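Local coordinates for putative hexose oxidase (PDB 5AWV), which binds FAD covalently and probably oxidises a sugar of teicoplanin-type glycopeptide antibiotics, as a flavin-linked hexose oxidase, at residues A73-V78 with G191-I196; P247-T252 with V315-P320; G369-R374 with A422-N427; D391-G396 with Y428-A433. One frame throughout, in Å; residues are numbered along the deposited sequence.

Contact 1 (A73-V78 with G191-I196); sequences AVEETV and GKARVI
Residues 73-78, a piece of helix 67-80, come past the turn that leads into strand 193-199, with the CA atoms of Glu75 and Ala193 5.6 Å apart. Glu75 carries the contact. Its chain bends at chi2 (140°) and brings the carboxylate to the start of the strand, where Glu75 OE1 takes the backbone N-H of Ala193 at 2.9 Å. The donor stands above the carboxylate plane rather than in it, and the N-H...O angle is 153°. The same Glu75 OE1 lies 3.3 Å from Lys192 CA, while OE2 rests beside the methyl of Ala193. One helical turn on, Val78 lays CG1 against the carbonyl O of Gly191 at 3.5 Å. Val74 gives a looser apolar touch, CG1 to Ala193 CB at 4.3 Å, and also packs on Val187 of strand 179-187 and Ile106 of strand 104-107. The contact thus, within the FAD-binding domain, joins helix 67-80 to the start of the outermost strand of the sheet in this chain. The positive ends of Lys192 and Arg194 lie near the carboxylate of Glu75 without pairing with it, which would be expected to favour its ionised form.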
loop_
_atom_site.group_PDB
_atom_site.type_symbol
_atom_site.label_atom_id
_atom_site.label_comp_id
_atom_site.label_asym_id
_atom_site.label_seq_id
_atom_site.Cartn_x
_atom_site.Cartn_y
_atom_site.Cartn_z
ATOM N N ALA A 73 -8.784 -6.687 -21.471
ATOM C CA ALA A 73 -7.328 -6.744 -21.405
ATOM C C ALA A 73 -6.887 -8.068 -20.755
ATOM O O ALA A 73 -6.000 -8.688 -21.259
ATOM C CB ALA A 73 -6.767 -5.550 -20.647
ATOM N N VAL A 74 -7.559 -8.497 -19.700
ATOM C CA VAL A 74 -7.300 -9.789 -19.071
ATOM C C VAL A 74 -7.498 -10.935 -20.096
ATOM O O VAL A 74 -6.556 -11.695 -20.340
ATOM C CB VAL A 74 -8.202 -9.980 -17.857
ATOM C CG1 VAL A 74 -8.098 -11.399 -17.342
ATOM C CG2 VAL A 74 -7.695 -9.040 -16.698
ATOM N N GLU A 75 -8.661 -10.944 -20.756
ATOM C CA GLU A 75 -8.990 -11.987 -21.775
ATOM C C GLU A 75 -7.975 -12.071 -22.883
ATOM O O GLU A 75 -7.594 -13.150 -23.320
ATOM C CB GLU A 75 -10.391 -11.782 -22.364
ATOM C CG GLU A 75 -11.289 -13.044 -22.474
ATOM C CD GLU A 75 -12.765 -12.724 -22.103
ATOM O OE1 GLU A 75 -13.560 -13.621 -21.824
ATOM O OE2 GLU A 75 -13.162 -11.548 -22.004
ATOM N N GLU A 76 -7.525 -10.933 -23.365
ATOM C CA GLU A 76 -6.440 -10.907 -24.298
ATOM C C GLU A 76 -5.137 -11.601 -23.879
ATOM O O GLU A 76 -4.497 -12.295 -24.702
ATOM C CB GLU A 76 -6.155 -9.473 -24.756
ATOM C CG GLU A 76 -5.118 -9.472 -25.868
ATOM C CD GLU A 76 -4.963 -8.143 -26.594
ATOM O OE1 GLU A 76 -3.911 -8.025 -27.261
ATOM O OE2 GLU A 76 -5.845 -7.233 -26.485
ATOM N N THR A 77 -4.728 -11.431 -22.616
ATOM C CA THR A 77 -3.542 -12.088 -22.148
ATOM C C THR A 77 -3.855 -13.603 -22.009
ATOM O O THR A 77 -2.979 -14.384 -22.135
ATOM C CB THR A 77 -3.065 -11.532 -20.777
ATOM O OG1 THR A 77 -4.075 -11.790 -19.783
ATOM C CG2 THR A 77 -2.820 -10.004 -20.857
ATOM N N VAL A 78 -5.071 -13.969 -21.655
ATOM C CA VAL A 78 -5.374 -15.414 -21.540
ATOM C C VAL A 78 -5.287 -16.077 -22.929
ATOM O O VAL A 78 -4.665 -17.117 -23.102
ATOM C CB VAL A 78 -6.743 -15.663 -20.996
ATOM C CG1 VAL A 78 -6.965 -17.186 -20.813
ATOM C CG2 VAL A 78 -6.900 -15.034 -19.651
ATOM N N GLY A 191 -11.248 -19.953 -19.446
ATOM C CA GLY A 191 -10.360 -18.882 -19.934
ATOM C C GLY A 191 -11.067 -17.584 -20.219
ATOM O O GLY A 191 -10.474 -16.720 -20.827
ATOM N N LYS A 192 -12.305 -17.444 -19.765
ATOM C CA LYS A 192 -13.090 -16.248 -19.946
ATOM C C LYS A 192 -12.978 -15.333 -18.716
ATOM O O LYS A 192 -13.142 -15.772 -17.570
ATOM C CB LYS A 192 -14.619 -16.536 -19.958
ATOM C CG LYS A 192 -15.144 -17.481 -21.019
ATOM C CD LYS A 192 -14.606 -17.126 -22.406
ATOM C CE LYS A 192 -15.510 -17.743 -23.484
ATOM N NZ LYS A 192 -15.477 -19.243 -23.425
ATOM N N ALA A 193 -12.924 -14.040 -18.982
ATOM C CA ALA A 193 -12.948 -13.037 -17.935
ATOM C C ALA A 193 -14.351 -12.739 -17.507
ATOM O O ALA A 193 -15.213 -12.565 -18.353
ATOM C CB ALA A 193 -12.199 -11.817 -18.462
ATOM N N ARG A 194 -14.628 -12.725 -16.203
ATOM C CA ARG A 194 -15.878 -12.408 -15.635
ATOM C C ARG A 194 -15.716 -11.331 -14.547
ATOM O O ARG A 194 -14.664 -11.309 -13.884
ATOM C CB ARG A 194 -16.471 -13.666 -14.943
ATOM C CG ARG A 194 -17.476 -14.416 -15.799
ATOM C CD ARG A 194 -16.854 -15.542 -16.583
ATOM N NE ARG A 194 -17.830 -16.177 -17.493
ATOM C CZ ARG A 194 -18.262 -15.671 -18.655
ATOM N NH1 ARG A 194 -17.858 -14.477 -19.120
ATOM N NH2 ARG A 194 -19.132 -16.368 -19.357
ATOM N N VAL A 195 -16.782 -10.600 -14.247
ATOM C CA VAL A 195 -16.779 -9.586 -13.239
ATOM C C VAL A 195 -17.639 -10.048 -12.098
ATOM O O VAL A 195 -18.778 -10.479 -12.304
ATOM C CB VAL A 195 -17.349 -8.290 -13.803
ATOM C CG1 VAL A 195 -17.418 -7.193 -12.721
ATOM C CG2 VAL A 195 -16.525 -7.869 -14.992
ATOM N N ILE A 196 -17.124 -9.922 -10.869
ATOM C CA ILE A 196 -17.823 -10.282 -9.690
ATOM C C ILE A 196 -17.809 -9.130 -8.692
ATOM O O ILE A 196 -16.743 -8.597 -8.382
ATOM C CB ILE A 196 -17.176 -11.537 -9.052
ATOM C CG1 ILE A 196 -17.312 -12.711 -10.004
ATOM C CG2 ILE A 196 -17.800 -11.813 -7.696
ATOM C CD1 ILE A 196 -16.880 -14.029 -9.457
#

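Contact 2 (P247-T252 with V315-P320); sequences PATLLT and VDATRP
Three backbone hydrogen bonds join the start of strand 249-257 to the end of strand 309-316, antiparallel neighbours in the seven-stranded sheet. Leu251 and Val315 form a hydrogen-bonded pair and exchange both bonds: Leu251 N meets Val315 O at 2.8 Å, nearly along the C=O axis, and Val315 N meets Leu251 O at 2.8 Å in the carbonyl plane. Val315 O also receives a CA-H...O contact from Leu250. The third bond, from Ala317 N to Thr249 O at 3.0 Å, comes from above the carbonyl plane, where the chain has already left the strand. Ala317 turns its methyl to Thr249, with CB 3.3 Å from OG1; that hydroxyl is itself hydrogen-bonded to Glu347 of strand 340-349.

At the end of the strand Asp316 opens an Asx turn. With CG anti to the backbone N (chi1 -179°), Asp316 OD1 accepts Thr318 N at 2.9 Å and, on its syn lone pair, Thr318 OG1 at 2.6 Å. OD2 has its own partner in Gln171, and Pro247 CB lies 3.4 Å from Asp316 OD1. A water donates to Thr318 OG1 and accepts from Ala248 N at 2.9 Å, bridging the two loops. Two donors on OD1 and one on OD2 should stabilise Asp316 as a carboxylate, so the turn after the strand is held by what is probably a charged side chain.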
loop_
_atom_site.group_PDB
_atom_site.type_symbol
_atom_site.label_atom_id
_atom_site.label_comp_id
_atom_site.label_asym_id
_atom_site.label_seq_id
_atom_site.Cartn_x
_atom_site.Cartn_y
_atom_site.Cartn_z
ATOM N N PRO A 247 -8.800 13.064 13.297
ATOM C CA PRO A 247 -8.660 14.088 14.299
ATOM C C PRO A 247 -8.497 15.469 13.606
ATOM O O PRO A 247 -7.776 15.555 12.591
ATOM C CB PRO A 247 -7.338 13.737 15.013
ATOM C CG PRO A 247 -6.775 12.640 14.271
ATOM C CD PRO A 247 -7.747 12.053 13.333
ATOM N N ALA A 248 -9.101 16.499 14.175
ATOM C CA ALA A 248 -8.879 17.861 13.700
ATOM C C ALA A 248 -7.412 18.261 13.763
ATOM O O ALA A 248 -6.873 18.852 12.809
ATOM C CB ALA A 248 -9.693 18.815 14.525
ATOM N N THR A 249 -6.737 17.850 14.860
ATOM C CA THR A 249 -5.349 18.176 15.100
ATOM C C THR A 249 -4.619 17.053 15.811
ATOM O O THR A 249 -5.248 16.236 16.482
ATOM C CB THR A 249 -5.179 19.442 15.962
ATOM O OG1 THR A 249 -5.748 19.198 17.197
ATOM C CG2 THR A 249 -5.897 20.648 15.386
ATOM N N LEU A 250 -3.304 17.016 15.560
ATOM C CA LEU A 250 -2.381 16.082 16.159
ATOM C C LEU A 250 -1.352 16.854 16.973
ATOM O O LEU A 250 -0.899 17.948 16.540
ATOM C CB LEU A 250 -1.660 15.300 15.065
ATOM C CG LEU A 250 -2.596 14.434 14.202
ATOM C CD1 LEU A 250 -1.858 14.044 12.917
ATOM C CD2 LEU A 250 -3.054 13.167 14.915
ATOM N N LEU A 251 -1.012 16.317 18.123
ATOM C CA LEU A 251 0.223 16.716 18.776
ATOM C C LEU A 251 1.368 15.824 18.335
ATOM O O LEU A 251 1.294 14.587 18.379
ATOM C CB LEU A 251 -0.036 16.675 20.298
ATOM C CG LEU A 251 0.693 17.527 21.308
ATOM C CD1 LEU A 251 0.640 19.018 20.940
ATOM C CD2 LEU A 251 0.055 17.288 22.691
ATOM N N THR A 252 2.427 16.435 17.868
ATOM C CA THR A 252 3.564 15.723 17.313
ATOM C C THR A 252 4.910 16.096 17.973
ATOM O O THR A 252 5.110 17.230 18.412
ATOM C CB THR A 252 3.672 15.959 15.807
ATOM O OG1 THR A 252 3.960 17.346 15.553
ATOM C CG2 THR A 252 2.313 15.580 15.076
ATOM N N VAL A 315 -0.041 12.151 18.516
ATOM C CA VAL A 315 -1.209 11.811 19.300
ATOM C C VAL A 315 -2.366 12.654 18.846
ATOM O O VAL A 315 -2.188 13.830 18.530
ATOM C CB VAL A 315 -0.946 12.117 20.794
ATOM C CG1 VAL A 315 -2.066 11.651 21.705
ATOM C CG2 VAL A 315 0.316 11.396 21.186
ATOM N N ASP A 316 -3.536 12.031 18.781
ATOM C CA ASP A 316 -4.805 12.718 18.590
ATOM C C ASP A 316 -4.951 13.777 19.668
ATOM O O ASP A 316 -5.058 13.445 20.846
ATOM C CB ASP A 316 -5.933 11.683 18.705
ATOM C CG ASP A 316 -7.317 12.275 18.509
ATOM O OD1 ASP A 316 -7.482 13.521 18.429
ATOM O OD2 ASP A 316 -8.212 11.453 18.313
ATOM N N ALA A 317 -4.950 15.029 19.253
ATOM C CA ALA A 317 -5.061 16.181 20.105
ATOM C C ALA A 317 -6.481 16.609 20.511
ATOM O O ALA A 317 -6.622 17.628 21.138
ATOM C CB ALA A 317 -4.334 17.342 19.465
ATOM N N THR A 318 -7.507 15.828 20.206
ATOM C CA THR A 318 -8.881 16.140 20.521
ATOM C C THR A 318 -9.132 16.190 22.058
ATOM O O THR A 318 -9.756 17.130 22.542
ATOM C CB THR A 318 -9.791 15.034 19.994
ATOM O OG1 THR A 318 -9.610 14.918 18.608
ATOM C CG2 THR A 318 -11.329 15.256 20.328
ATOM N N ARG A 319 -8.677 15.167 22.791
ATOM C CA ARG A 319 -8.951 15.096 24.241
ATOM C C ARG A 319 -7.883 15.869 25.043
ATOM O O ARG A 319 -6.721 16.042 24.600
ATOM C CB ARG A 319 -9.128 13.645 24.718
ATOM C CG ARG A 319 -10.303 12.916 24.033
ATOM C CD ARG A 319 -10.390 11.423 24.316
ATOM N NE ARG A 319 -11.392 11.115 25.357
ATOM C CZ ARG A 319 -11.150 10.959 26.662
ATOM N NH1 ARG A 319 -9.899 11.058 27.163
ATOM N NH2 ARG A 319 -12.176 10.695 27.486
ATOM N N PRO A 320 -8.309 16.429 26.167
ATOM C CA PRO A 320 -7.392 17.241 27.000
ATOM C C PRO A 320 -6.238 16.467 27.629
ATOM O O PRO A 320 -5.268 17.104 27.887
ATOM C CB PRO A 320 -8.307 17.857 28.093
ATOM C CG PRO A 320 -9.565 17.063 28.071
ATOM C CD PRO A 320 -9.697 16.449 26.689
HETATM O O HOH W 1 -10.732 15.875 16.500
#

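Contact 3 (G369-R374 with A422-N427); sequences GYLRKR and AILKVN. With N1L (2-amino-2-deoxy-beta-D-glucopyranuronic acid), chain B.
Leu371, Tyr370 and Val426 lose the most surface where strand 363-371 runs antiparallel to strand 424-432. Leu371 crosses Val426 obliquely, CG to CG1 at 4.0 Å, and also crosses Leu424, CB to CB at 4.0 Å. Its carbonyl O accepts two backbone donors, Ile423 N at 2.9 Å and Leu424 N at 3.3 Å: two successive residues thus stand opposite Leu371, making a classic beta bulge. Val426 sets CG1 in the crowded position between its backbone N and carbonyl carbon (chi1 54°), which puts that methyl 3.4 Å from Gly369 O.

Tyr370 turns to the other face and lies side by side with the extended chain of Lys425, both pointing the same way. Lys425 NZ donates to Tyr370 OH at 2.8 Å, while Ala422 CB touches ring atom CD1 at 3.7 Å. The ammonium also makes cation-pi contacts with Tyr165, Tyr403 and Tyr470; Tyr165 and Tyr470 bind FAD, so a positive charge is held beside the flavin pocket. Farther along the strand, Asn427 belongs to the pocket of the aminoglucuronic acid N1L. Leu371 and Val426 pack on Leu400 of strand 395-402, the next strand of the sheet, and helix 264-280 lies against Ile423 and Leu424.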
loop_
_atom_site.group_PDB
_atom_site.type_symbol
_atom_site.label_atom_id
_atom_site.label_comp_id
_atom_site.label_asym_id
_atom_site.label_seq_id
_atom_site.Cartn_x
_atom_site.Cartn_y
_atom_site.Cartn_z
ATOM N N GLY A 369 8.890 -8.453 10.066
ATOM C CA GLY A 369 8.345 -9.357 11.085
ATOM C C GLY A 369 7.307 -8.628 11.891
ATOM O O GLY A 369 7.311 -7.376 11.950
ATOM N N TYR A 370 6.376 -9.372 12.496
ATOM C CA TYR A 370 5.499 -8.870 13.497
ATOM C C TYR A 370 6.053 -9.214 14.885
ATOM O O TYR A 370 6.536 -10.317 15.087
ATOM C CB TYR A 370 4.168 -9.545 13.396
ATOM C CG TYR A 370 3.241 -8.986 12.375
ATOM C CD1 TYR A 370 2.449 -7.872 12.692
ATOM C CD2 TYR A 370 3.048 -9.629 11.155
ATOM C CE1 TYR A 370 1.529 -7.374 11.780
ATOM C CE2 TYR A 370 2.125 -9.121 10.227
ATOM C CZ TYR A 370 1.365 -7.996 10.538
ATOM O OH TYR A 370 0.455 -7.443 9.680
ATOM N N LEU A 371 5.865 -8.327 15.837
ATOM C CA LEU A 371 6.090 -8.585 17.259
ATOM C C LEU A 371 4.822 -8.610 18.064
ATOM O O LEU A 371 4.095 -7.626 18.061
ATOM C CB LEU A 371 7.030 -7.511 17.837
ATOM C CG LEU A 371 8.491 -7.623 17.320
ATOM C CD1 LEU A 371 9.274 -6.411 17.728
ATOM C CD2 LEU A 371 9.172 -8.913 17.761
ATOM N N ARG A 372 4.673 -9.648 18.904
ATOM C CA ARG A 372 3.669 -9.721 19.989
ATOM C C ARG A 372 4.194 -9.291 21.335
ATOM O O ARG A 372 3.426 -8.919 22.178
ATOM C CB ARG A 372 3.165 -11.170 20.176
ATOM C CG ARG A 372 2.640 -11.773 18.927
ATOM C CD ARG A 372 2.432 -13.272 19.132
ATOM N NE ARG A 372 1.229 -13.428 19.975
ATOM C CZ ARG A 372 0.917 -14.518 20.667
ATOM N NH1 ARG A 372 1.737 -15.572 20.721
ATOM N NH2 ARG A 372 -0.222 -14.560 21.340
ATOM N N LYS A 373 5.502 -9.352 21.519
ATOM C CA LYS A 373 6.216 -8.959 22.739
ATOM C C LYS A 373 7.452 -8.237 22.227
ATOM O O LYS A 373 7.759 -8.322 21.027
ATOM C CB LYS A 373 6.618 -10.173 23.528
ATOM C CG LYS A 373 5.475 -10.840 24.168
ATOM C CD LYS A 373 5.948 -12.177 24.712
ATOM C CE LYS A 373 6.222 -12.169 26.184
ATOM N NZ LYS A 373 5.191 -13.008 26.877
ATOM N N ARG A 374 8.201 -7.577 23.114
ATOM C CA ARG A 374 9.448 -6.997 22.671
ATOM C C ARG A 374 10.432 -8.000 22.171
ATOM O O ARG A 374 10.479 -9.198 22.570
ATOM C CB ARG A 374 10.084 -6.155 23.771
ATOM C CG ARG A 374 10.657 -6.995 24.932
ATOM C CD ARG A 374 11.644 -6.102 25.644
ATOM N NE ARG A 374 12.205 -6.585 26.886
ATOM C CZ ARG A 374 13.351 -7.235 27.027
ATOM N NH1 ARG A 374 14.064 -7.588 25.970
ATOM N NH2 ARG A 374 13.796 -7.484 28.271
ATOM N N ALA A 422 -0.665 -8.408 17.698
ATOM C CA ALA A 422 0.646 -7.816 17.640
ATOM C C ALA A 422 0.646 -6.412 18.236
ATOM O O ALA A 422 -0.388 -5.745 18.345
ATOM C CB ALA A 422 1.134 -7.784 16.179
ATOM N N ILE A 423 1.834 -5.981 18.658
ATOM C CA ILE A 423 2.051 -4.642 19.229
ATOM C C ILE A 423 2.943 -3.782 18.311
ATOM O O ILE A 423 2.871 -2.545 18.366
ATOM C CB ILE A 423 2.676 -4.751 20.639
ATOM C CG1 ILE A 423 4.105 -5.384 20.644
ATOM C CG2 ILE A 423 1.793 -5.559 21.531
ATOM C CD1 ILE A 423 4.847 -5.344 22.025
ATOM N N LEU A 424 3.793 -4.417 17.493
ATOM C CA LEU A 424 4.737 -3.669 16.614
ATOM C C LEU A 424 4.880 -4.386 15.311
ATOM O O LEU A 424 4.839 -5.646 15.269
ATOM C CB LEU A 424 6.117 -3.618 17.308
ATOM C CG LEU A 424 6.195 -2.772 18.585
ATOM C CD1 LEU A 424 7.405 -3.180 19.440
ATOM C CD2 LEU A 424 6.264 -1.315 18.203
ATOM N N LYS A 425 5.165 -3.635 14.256
ATOM C CA LYS A 425 5.652 -4.245 13.090
ATOM C C LYS A 425 7.126 -3.873 13.079
ATOM O O LYS A 425 7.506 -2.721 13.410
ATOM C CB LYS A 425 4.973 -3.789 11.819
ATOM C CG LYS A 425 3.408 -3.984 11.791
ATOM C CD LYS A 425 2.946 -4.206 10.331
ATOM C CE LYS A 425 1.391 -4.149 10.307
ATOM N NZ LYS A 425 0.880 -4.731 9.051
ATOM N N VAL A 426 7.945 -4.791 12.681
ATOM C CA VAL A 426 9.409 -4.450 12.616
ATOM C C VAL A 426 9.926 -4.597 11.211
ATOM O O VAL A 426 9.816 -5.694 10.620
ATOM C CB VAL A 426 10.241 -5.180 13.733
ATOM C CG1 VAL A 426 10.062 -6.653 13.743
ATOM C CG2 VAL A 426 11.772 -4.943 13.532
ATOM N N ASN A 427 10.608 -3.569 10.711
ATOM C CA ASN A 427 11.223 -3.602 9.441
ATOM C C ASN A 427 12.747 -3.508 9.525
ATOM O O ASN A 427 13.312 -2.806 10.381
ATOM C CB ASN A 427 10.697 -2.479 8.531
ATOM C CG ASN A 427 9.276 -2.760 8.020
ATOM O OD1 ASN A 427 8.739 -3.830 8.234
ATOM N ND2 ASN A 427 8.685 -1.798 7.378
HETATM C C1 N1L B . 9.012 3.606 3.526
HETATM C C2 N1L B . 10.231 2.549 3.562
HETATM C C3 N1L B . 9.759 1.086 3.450
HETATM C C4 N1L B . 8.754 0.852 4.558
HETATM C C5 N1L B . 7.499 1.727 4.295
HETATM C C6 N1L B . 6.350 1.456 5.302
HETATM N N2 N1L B . 11.233 2.778 2.523
HETATM O O3 N1L B . 10.901 0.123 3.652
HETATM O O4 N1L B . 8.407 -0.619 4.684
HETATM O O5 N1L B . 7.869 3.157 4.427
HETATM O O6B N1L B . 6.394 2.246 6.485
HETATM O O6A N1L B . 6.416 0.177 5.793
#

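Contact 4 (D391-G396 with Y428-A433); sequences DGIDYG and YITGWA. With T55 (8-methylnonanoic acid), chain Z.
This is an antiparallel strand pairing in the seven-stranded sheet of the substrate-side domain of an oxygen-dependent FAD-linked oxidoreductase of the berberine-bridge-enzyme type; the start of strand 395-402 meets the end of strand 424-432, forming a wall of the pocket for the 8-methylnonanoyl tail T55. Tyr395 and Gly431 are a hydrogen-bonded pair, although the bond from Tyr395 N to Gly431 O is weak. Tyr395 O is gripped more firmly: Thr430 OG1 reaches it at 2.9 Å in the carbonyl plane, and Gly431 N at 3.1 Å from above that plane. The Tyr395 ring lies alongside Ile429, whose CG2 meets the ring edge at CE2, 4.0 Å away; the hydroxyl of Tyr395 is hydrogen-bonded to Trp399.

The alkyl chain passes over Gly431 at CAH, where a CB would collide with it, and its branched end comes down with CAD 3.0 Å from Gly431 O and 3.3 Å from Asp394 CB. On the face carrying Thr430, helix 438-452 covers the strands through His441 and Val445. Asp394, just before its strand, reaches across with CG beside its backbone N (chi1 -66°). Asp394 OD2 uses the anti lone pair to accept Ala433 N at 3.0 Å, in a nearly straight bond of 171°.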
loop_
_atom_site.group_PDB
_atom_site.type_symbol
_atom_site.label_atom_id
_atom_site.label_comp_id
_atom_site.label_asym_id
_atom_site.label_seq_id
_atom_site.Cartn_x
_atom_site.Cartn_y
_atom_site.Cartn_z
ATOM N N ASP A 391 29.958 -0.968 7.617
ATOM C CA ASP A 391 30.900 -0.313 6.729
ATOM C C ASP A 391 30.518 -0.649 5.289
ATOM O O ASP A 391 30.263 -1.793 4.957
ATOM C CB ASP A 391 32.336 -0.769 7.023
ATOM C CG ASP A 391 32.902 -0.142 8.329
ATOM O OD1 ASP A 391 32.416 0.946 8.745
ATOM O OD2 ASP A 391 33.837 -0.731 8.936
ATOM N N GLY A 392 30.443 0.382 4.484
ATOM C CA GLY A 392 30.071 0.263 3.079
ATOM C C GLY A 392 28.565 0.317 2.842
ATOM O O GLY A 392 28.131 0.324 1.706
ATOM N N ILE A 393 27.778 0.415 3.901
ATOM C CA ILE A 393 26.322 0.409 3.774
ATOM C C ILE A 393 25.858 1.813 3.703
ATOM O O ILE A 393 26.088 2.579 4.649
ATOM C CB ILE A 393 25.653 -0.296 4.965
ATOM C CG1 ILE A 393 26.272 -1.661 5.144
ATOM C CG2 ILE A 393 24.117 -0.272 4.783
ATOM C CD1 ILE A 393 26.175 -2.515 3.864
ATOM N N ASP A 394 25.251 2.196 2.575
ATOM C CA ASP A 394 24.721 3.521 2.396
ATOM C C ASP A 394 23.624 3.905 3.386
ATOM O O ASP A 394 23.661 4.988 3.987
ATOM C CB ASP A 394 24.169 3.722 0.970
ATOM C CG ASP A 394 25.259 3.685 -0.132
ATOM O OD1 ASP A 394 26.447 3.706 0.209
ATOM O OD2 ASP A 394 24.898 3.601 -1.327
ATOM N N TYR A 395 22.595 3.056 3.503
ATOM C CA TYR A 395 21.550 3.228 4.543
ATOM C C TYR A 395 21.151 1.891 5.012
ATOM O O TYR A 395 21.012 0.982 4.204
ATOM C CB TYR A 395 20.299 3.931 4.013
ATOM C CG TYR A 395 19.193 4.066 5.064
ATOM C CD1 TYR A 395 19.338 4.946 6.136
ATOM C CD2 TYR A 395 17.981 3.359 4.955
ATOM C CE1 TYR A 395 18.365 5.080 7.120
ATOM C CE2 TYR A 395 16.969 3.507 5.903
ATOM C CZ TYR A 395 17.161 4.325 6.989
ATOM O OH TYR A 395 16.181 4.484 7.916
ATOM N N GLY A 396 21.122 1.738 6.335
ATOM C CA GLY A 396 20.671 0.547 6.948
ATOM C C GLY A 396 19.912 0.959 8.188
ATOM O O GLY A 396 20.320 1.926 8.896
ATOM N N TYR A 428 13.366 -4.238 8.643
ATOM C CA TYR A 428 14.829 -4.352 8.466
ATOM C C TYR A 428 15.146 -3.913 7.072
ATOM O O TYR A 428 14.838 -4.604 6.087
ATOM C CB TYR A 428 15.268 -5.797 8.798
ATOM C CG TYR A 428 14.775 -6.357 10.138
ATOM C CD1 TYR A 428 13.555 -6.992 10.229
ATOM C CD2 TYR A 428 15.524 -6.250 11.323
ATOM C CE1 TYR A 428 13.099 -7.538 11.388
ATOM C CE2 TYR A 428 15.057 -6.790 12.501
ATOM C CZ TYR A 428 13.843 -7.431 12.531
ATOM O OH TYR A 428 13.365 -7.926 13.709
ATOM N N ILE A 429 15.774 -2.734 6.952
ATOM C CA ILE A 429 15.841 -1.940 5.742
ATOM C C ILE A 429 17.257 -1.647 5.305
ATOM O O ILE A 429 18.091 -1.362 6.134
ATOM C CB ILE A 429 15.162 -0.588 5.931
ATOM C CG1 ILE A 429 13.708 -0.782 6.373
ATOM C CG2 ILE A 429 15.095 0.244 4.633
ATOM C CD1 ILE A 429 13.148 0.428 7.047
ATOM N N THR A 430 17.540 -1.808 4.023
ATOM C CA THR A 430 18.782 -1.208 3.474
ATOM C C THR A 430 18.485 -0.668 2.103
ATOM O O THR A 430 17.615 -1.159 1.384
ATOM C CB THR A 430 19.939 -2.283 3.472
ATOM O OG1 THR A 430 21.190 -1.674 3.062
ATOM C CG2 THR A 430 19.645 -3.436 2.496
ATOM N N GLY A 431 19.205 0.382 1.723
ATOM C CA GLY A 431 19.069 1.049 0.434
ATOM C C GLY A 431 20.477 1.421 -0.099
ATOM O O GLY A 431 21.417 1.619 0.689
ATOM N N TRP A 432 20.626 1.434 -1.415
ATOM C CA TRP A 432 21.946 1.706 -2.001
ATOM C C TRP A 432 21.807 2.579 -3.232
ATOM O O TRP A 432 20.817 2.485 -3.973
ATOM C CB TRP A 432 22.680 0.391 -2.241
ATOM C CG TRP A 432 21.970 -0.536 -3.120
ATOM C CD1 TRP A 432 22.088 -0.626 -4.487
ATOM C CD2 TRP A 432 20.984 -1.496 -2.740
ATOM N NE1 TRP A 432 21.225 -1.568 -4.961
ATOM C CE2 TRP A 432 20.542 -2.123 -3.912
ATOM C CE3 TRP A 432 20.406 -1.872 -1.523
ATOM C CZ2 TRP A 432 19.615 -3.138 -3.891
ATOM C CZ3 TRP A 432 19.452 -2.809 -1.524
ATOM C CH2 TRP A 432 19.051 -3.445 -2.691
ATOM N N ALA A 433 22.777 3.485 -3.405
ATOM C CA ALA A 433 22.722 4.489 -4.507
ATOM C C ALA A 433 23.268 3.899 -5.803
ATOM O O ALA A 433 22.768 4.207 -6.859
ATOM C CB ALA A 433 23.500 5.743 -4.128
HETATM C CAD T55 Z . 21.030 4.598 0.637
HETATM C CAE T55 Z . 20.236 5.540 -0.231
HETATM C CAG T55 Z . 18.926 5.926 0.454
HETATM C CAH T55 Z . 18.008 4.703 0.553
HETATM C CAI T55 Z . 16.789 4.998 1.418
HETATM C CAJ T55 Z . 15.868 3.777 1.490
HETATM C CAK T55 Z . 14.501 4.246 1.932
HETATM C CAL T55 Z . 13.442 3.136 1.830
HETATM C CAF T55 Z . 21.085 6.767 -0.485
HETATM C C T55 Z . 12.133 3.674 2.428
HETATM O O T55 Z . 12.016 4.846 2.848
#

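Contacts 2, 3 and 4 all lie in the seven-stranded antiparallel sheet, whereas contact 1 belongs to the FAD-binding part, its centre 47 Å from that of contact 2. Contacts 3 and 4 are buried and take successive lengths of strand 424-432, pairing it with strand 363-371 on one side and 395-402 on the other; one reaches the sugar pocket, the other the acyl tail. Contacts 1 and 2 are only partly buried and sit on opposite sides of the chain's centre. Carboxylates receive backbone N-H groups across contacts 1 and 4, and within one segment of contact 2, near strand ends, while contact 3 instead pairs a lysine with a tyrosine hydroxyl beside backbone pairing interrupted by a beta bulge.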